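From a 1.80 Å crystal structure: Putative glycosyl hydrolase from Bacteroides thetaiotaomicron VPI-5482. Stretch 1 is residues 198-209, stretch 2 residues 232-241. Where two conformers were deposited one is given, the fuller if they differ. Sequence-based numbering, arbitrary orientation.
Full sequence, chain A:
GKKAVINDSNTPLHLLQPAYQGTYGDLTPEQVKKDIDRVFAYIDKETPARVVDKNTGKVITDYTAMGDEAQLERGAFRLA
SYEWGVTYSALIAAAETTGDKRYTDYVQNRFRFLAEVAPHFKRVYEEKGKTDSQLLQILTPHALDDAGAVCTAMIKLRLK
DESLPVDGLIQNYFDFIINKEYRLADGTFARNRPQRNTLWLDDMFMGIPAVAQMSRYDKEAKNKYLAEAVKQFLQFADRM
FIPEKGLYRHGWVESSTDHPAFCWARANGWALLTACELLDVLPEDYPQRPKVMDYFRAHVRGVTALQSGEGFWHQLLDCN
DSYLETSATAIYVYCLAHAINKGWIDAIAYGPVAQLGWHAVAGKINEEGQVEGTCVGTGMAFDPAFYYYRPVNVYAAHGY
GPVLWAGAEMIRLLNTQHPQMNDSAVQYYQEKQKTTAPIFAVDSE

Stretch 1 (198-209) TLWLDDMFMGIP
Stretch 2 232-241: QFLQFADRMF

At the centre of this contact the side chain of Met204, a selenomethionine, lies between two phenylalanines of the other stretch. Phe236 (chi1 -87°, chi2 -84°) points toward the first stretch and offers a ring face to Met204 CG, which sits 3.8 Å from the ring centroid and 3.5 Å from Phe236 CG. Met204 (chi1 m, chi2 t, chi3 p) leaves its backbone sideways, but its end comes nearer, so that CE lies over a face of Phe233 (chi1 t, chi2 -86°), 3.5 Å from Phe233 CE2. Both are CH-pi contacts; a flexible, unbranched chain can touch one ring with CG and the other with CE; selenium replaces the sulfur of methionine here.

The backbone arrangement is consistent with this pairing. The first stretch turns helical after the strand and stays so through Pro209; the second is helical from Gln232 to Met240, and the two helix axes run nearly antiparallel, at 173°, approaching to 10.4 Å. The CA atoms of Met204 and Phe233 are 6.7 Å apart, those of Ile208 and Gln232 6.9 Å. One turn beyond Met204, and tied to it by the bond from Ile208 N to Met204 O (3.0 Å), Ile208 (chi1 m, chi2 t) points toward the second helix. Its CD1 reaches Phe233 CB at 4.1 Å and Phe236 CD2 at 4.3 Å, while its CG1 lies 3.7 Å from Gln232 CB. Gln232 thus contributes aliphatic carbon here, and its amide end leads away to hydrogen bonds elsewhere in the structure.

Before its helix, the first stretch is extended: strand 198-200 crosses helix 232-240 at -104°. Trp200 points away, but its carbonyl accepts a bond from Asp203 N (2.9 Å) in the turn into the helix, and Trp200 O also lies 3.6 Å from Phe236 CE1. Leu199 (m, t) points toward the second helix, setting CB 3.9 Å from Met240 SE and CD2 4.2 Å from Phe236 CE1. Met240, also selenomethionine (m, t, p), extends CE to 4.1 Å from Leu201 CB; the CA atoms of Leu201 and Met240 are 7.3 Å apart. Phe241 then leaves helical phi/psi, at -76/146.

The polar edge is built from side chains that touch through carbon. Asp203 CB lies 3.9 Å from Phe236 CZ, while both carboxylate oxygens are hydrogen-bonded elsewhere. Arg239 (m, t, t, chi4 110°) packs CD 3.6 Å from Leu199 CD1, the aliphatic part of its side chain touching one methyl of the leucine, and NH1 bonds back to Gln235 O at 3.1 Å, one turn earlier. No hydrogen bond joins the stretches; packing alone buries 569 Å².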

# COMPACT_ATOMS: atom_id res chain seq x y z
N THR A 198 7.21 -1.85 -29.07
CA THR A 198 7.20 -1.99 -27.61
C THR A 198 8.58 -1.80 -27.03
O THR A 198 9.56 -2.37 -27.51
CB THR A 198 6.69 -3.41 -27.21
OG1 THR A 198 5.38 -3.61 -27.77
CG2 THR A 198 6.64 -3.57 -25.73
N LEU A 199 8.65 -1.00 -25.97
CA LEU A 199 9.84 -0.88 -25.19
C LEU A 199 9.72 -1.83 -23.99
O LEU A 199 8.71 -1.83 -23.32
CB LEU A 199 10.08 0.53 -24.71
CG LEU A 199 10.30 1.64 -25.74
CD1 LEU A 199 10.56 3.01 -25.03
CD2 LEU A 199 11.46 1.25 -26.74
N TRP A 200 10.80 -2.56 -23.75
CA TRP A 200 10.99 -3.43 -22.58
C TRP A 200 11.99 -2.79 -21.67
O TRP A 200 13.11 -2.46 -22.09
CB TRP A 200 11.56 -4.76 -23.04
CG TRP A 200 10.59 -5.65 -23.72
CD1 TRP A 200 9.88 -5.40 -24.87
CD2 TRP A 200 10.29 -6.97 -23.33
NE1 TRP A 200 9.13 -6.50 -25.20
CE2 TRP A 200 9.37 -7.49 -24.29
CE3 TRP A 200 10.70 -7.78 -22.27
CZ2 TRP A 200 8.87 -8.80 -24.22
CZ3 TRP A 200 10.18 -9.07 -22.17
CH2 TRP A 200 9.30 -9.58 -23.17
N LEU A 201 11.63 -2.64 -20.41
CA LEU A 201 12.56 -2.06 -19.43
C LEU A 201 13.88 -2.85 -19.44
O LEU A 201 14.96 -2.26 -19.29
CB LEU A 201 11.92 -2.08 -18.04
CG LEU A 201 12.65 -1.35 -16.95
CD1 LEU A 201 12.88 0.13 -17.32
CD2 LEU A 201 11.86 -1.50 -15.60
N ASP A 202 13.80 -4.17 -19.64
CA ASP A 202 14.98 -5.03 -19.63
C ASP A 202 16.01 -4.55 -20.63
O ASP A 202 17.22 -4.70 -20.39
CB ASP A 202 14.64 -6.48 -20.02
CG ASP A 202 13.49 -7.08 -19.19
OD1 ASP A 202 12.40 -6.52 -19.21
OD2 ASP A 202 13.69 -8.09 -18.46
N ASP A 203 15.57 -3.90 -21.71
CA ASP A 203 16.51 -3.57 -22.81
C ASP A 203 17.38 -2.38 -22.46
O ASP A 203 18.36 -2.15 -23.11
CB ASP A 203 15.80 -3.33 -24.12
CG ASP A 203 15.35 -4.61 -24.80
OD1 ASP A 203 15.95 -5.68 -24.53
OD2 ASP A 203 14.44 -4.52 -25.64
N MSE A 204 17.04 -1.61 -21.41
CA MSE A 204 17.98 -0.63 -20.89
C MSE A 204 19.30 -1.36 -20.59
O MSE A 204 20.38 -0.91 -20.95
CB MSE A 204 17.44 0.06 -19.65
CG MSE A 204 16.30 1.02 -19.98
SE MSE A 204 15.71 2.04 -18.47
CE MSE A 204 17.13 3.33 -18.46
N PHE A 205 19.20 -2.52 -19.96
CA PHE A 205 20.35 -3.31 -19.52
C PHE A 205 20.86 -4.19 -20.63
O PHE A 205 22.07 -4.40 -20.74
CB PHE A 205 20.00 -4.13 -18.29
CG PHE A 205 21.13 -4.94 -17.78
CD1 PHE A 205 22.24 -4.33 -17.14
CD2 PHE A 205 21.12 -6.31 -17.99
CE1 PHE A 205 23.31 -5.11 -16.71
CE2 PHE A 205 22.21 -7.09 -17.58
CZ PHE A 205 23.29 -6.49 -16.93
N MSE A 206 19.98 -4.69 -21.47
CA MSE A 206 20.47 -5.53 -22.56
C MSE A 206 21.30 -4.74 -23.56
O MSE A 206 22.24 -5.28 -24.16
CB MSE A 206 19.34 -6.26 -23.28
CG MSE A 206 18.44 -7.05 -22.41
SE MSE A 206 19.36 -8.42 -21.30
CE MSE A 206 18.10 -8.44 -19.72
N GLY A 207 20.97 -3.48 -23.77
CA GLY A 207 21.64 -2.63 -24.77
C GLY A 207 22.61 -1.55 -24.32
O GLY A 207 23.66 -1.38 -24.94
N ILE A 208 22.33 -0.86 -23.22
CA ILE A 208 23.11 0.36 -22.90
C ILE A 208 24.52 0.09 -22.41
O ILE A 208 25.44 0.70 -22.92
CB ILE A 208 22.32 1.32 -22.00
CG1 ILE A 208 21.03 1.71 -22.73
CG2 ILE A 208 23.16 2.54 -21.57
CD1 ILE A 208 20.01 2.52 -21.83
N PRO A 209 24.72 -0.88 -21.48
CA PRO A 209 26.09 -1.16 -21.04
C PRO A 209 27.07 -1.52 -22.16
O PRO A 209 28.23 -1.10 -22.12
CB PRO A 209 25.92 -2.30 -20.03
CG PRO A 209 24.52 -2.05 -19.46
CD PRO A 209 23.76 -1.72 -20.74
N GLN A 232 19.98 6.67 -25.47
CA GLN A 232 19.13 5.53 -25.11
C GLN A 232 18.61 5.67 -23.71
O GLN A 232 17.41 5.52 -23.44
CB GLN A 232 19.94 4.22 -25.17
CG GLN A 232 20.33 3.81 -26.59
CD GLN A 232 19.17 3.40 -27.46
OE1 GLN A 232 18.16 2.92 -26.98
NE2 GLN A 232 19.34 3.56 -28.78
N PHE A 233 19.51 5.92 -22.79
CA PHE A 233 19.07 5.99 -21.38
C PHE A 233 17.92 6.96 -21.23
O PHE A 233 16.90 6.65 -20.62
CB PHE A 233 20.21 6.39 -20.46
CG PHE A 233 19.87 6.27 -18.99
CD1 PHE A 233 19.24 7.32 -18.30
CD2 PHE A 233 20.19 5.14 -18.28
CE1 PHE A 233 18.91 7.20 -16.97
CE2 PHE A 233 19.82 5.02 -16.88
CZ PHE A 233 19.19 6.03 -16.26
N LEU A 234 18.07 8.16 -21.77
CA LEU A 234 17.08 9.20 -21.51
C LEU A 234 15.80 8.99 -22.31
O LEU A 234 14.70 9.32 -21.85
CB LEU A 234 17.70 10.55 -21.83
CG LEU A 234 18.89 11.04 -20.97
CD1 LEU A 234 19.40 12.34 -21.57
CD2 LEU A 234 18.51 11.22 -19.46
N GLN A 235 15.92 8.40 -23.48
CA GLN A 235 14.72 8.11 -24.32
C GLN A 235 13.87 7.00 -23.71
O GLN A 235 12.64 7.02 -23.81
CB GLN A 235 15.16 7.80 -25.77
CG GLN A 235 15.52 9.08 -26.52
CD GLN A 235 15.93 8.92 -27.96
OE1 GLN A 235 16.26 9.94 -28.60
NE2 GLN A 235 15.96 7.70 -28.49
N PHE A 236 14.53 5.98 -23.12
CA PHE A 236 13.83 4.98 -22.31
C PHE A 236 13.22 5.65 -21.08
O PHE A 236 12.04 5.50 -20.79
CB PHE A 236 14.77 3.86 -21.80
CG PHE A 236 14.97 2.71 -22.75
CD1 PHE A 236 14.07 1.67 -22.79
CD2 PHE A 236 16.10 2.60 -23.54
CE1 PHE A 236 14.25 0.58 -23.63
CE2 PHE A 236 16.27 1.50 -24.40
CZ PHE A 236 15.34 0.51 -24.44
N ALA A 237 14.04 6.34 -20.31
CA ALA A 237 13.54 6.86 -19.01
C ALA A 237 12.39 7.84 -19.16
O ALA A 237 11.49 7.80 -18.34
CB ALA A 237 14.71 7.45 -18.15
N ASP A 238 12.41 8.68 -20.20
CA ASP A 238 11.32 9.64 -20.48
C ASP A 238 9.98 8.94 -20.44
O ASP A 238 9.03 9.38 -19.76
CB ASP A 238 11.48 10.27 -21.87
CG ASP A 238 10.40 11.30 -22.19
OD1 ASP A 238 10.22 12.20 -21.33
OD2 ASP A 238 9.73 11.17 -23.24
N ARG A 239 9.94 7.82 -21.13
CA ARG A 239 8.69 7.06 -21.29
C ARG A 239 8.37 6.09 -20.15
O ARG A 239 7.21 5.91 -19.82
CB ARG A 239 8.78 6.25 -22.56
CG ARG A 239 8.90 7.15 -23.78
CD ARG A 239 9.16 6.31 -24.94
NE ARG A 239 9.09 6.96 -26.25
CZ ARG A 239 10.14 7.21 -27.04
NH1 ARG A 239 11.40 7.05 -26.64
NH2 ARG A 239 9.89 7.69 -28.25
N MSE A 240 9.39 5.48 -19.57
CA MSE A 240 9.20 4.35 -18.67
C MSE A 240 9.29 4.71 -17.18
O MSE A 240 8.70 3.98 -16.34
CB MSE A 240 10.14 3.20 -19.12
CG MSE A 240 9.89 2.76 -20.57
SE MSE A 240 10.75 1.13 -20.90
CE MSE A 240 9.21 0.05 -20.26
N PHE A 241 9.95 5.83 -16.84
CA PHE A 241 10.09 6.23 -15.41
C PHE A 241 8.76 6.80 -14.97
O PHE A 241 8.11 7.46 -15.76
CB PHE A 241 11.21 7.24 -15.19
CG PHE A 241 11.59 7.41 -13.73
CD1 PHE A 241 12.13 6.35 -13.00
CD2 PHE A 241 11.47 8.61 -13.11
CE1 PHE A 241 12.49 6.51 -11.69
CE2 PHE A 241 11.82 8.75 -11.76
CZ PHE A 241 12.31 7.72 -11.08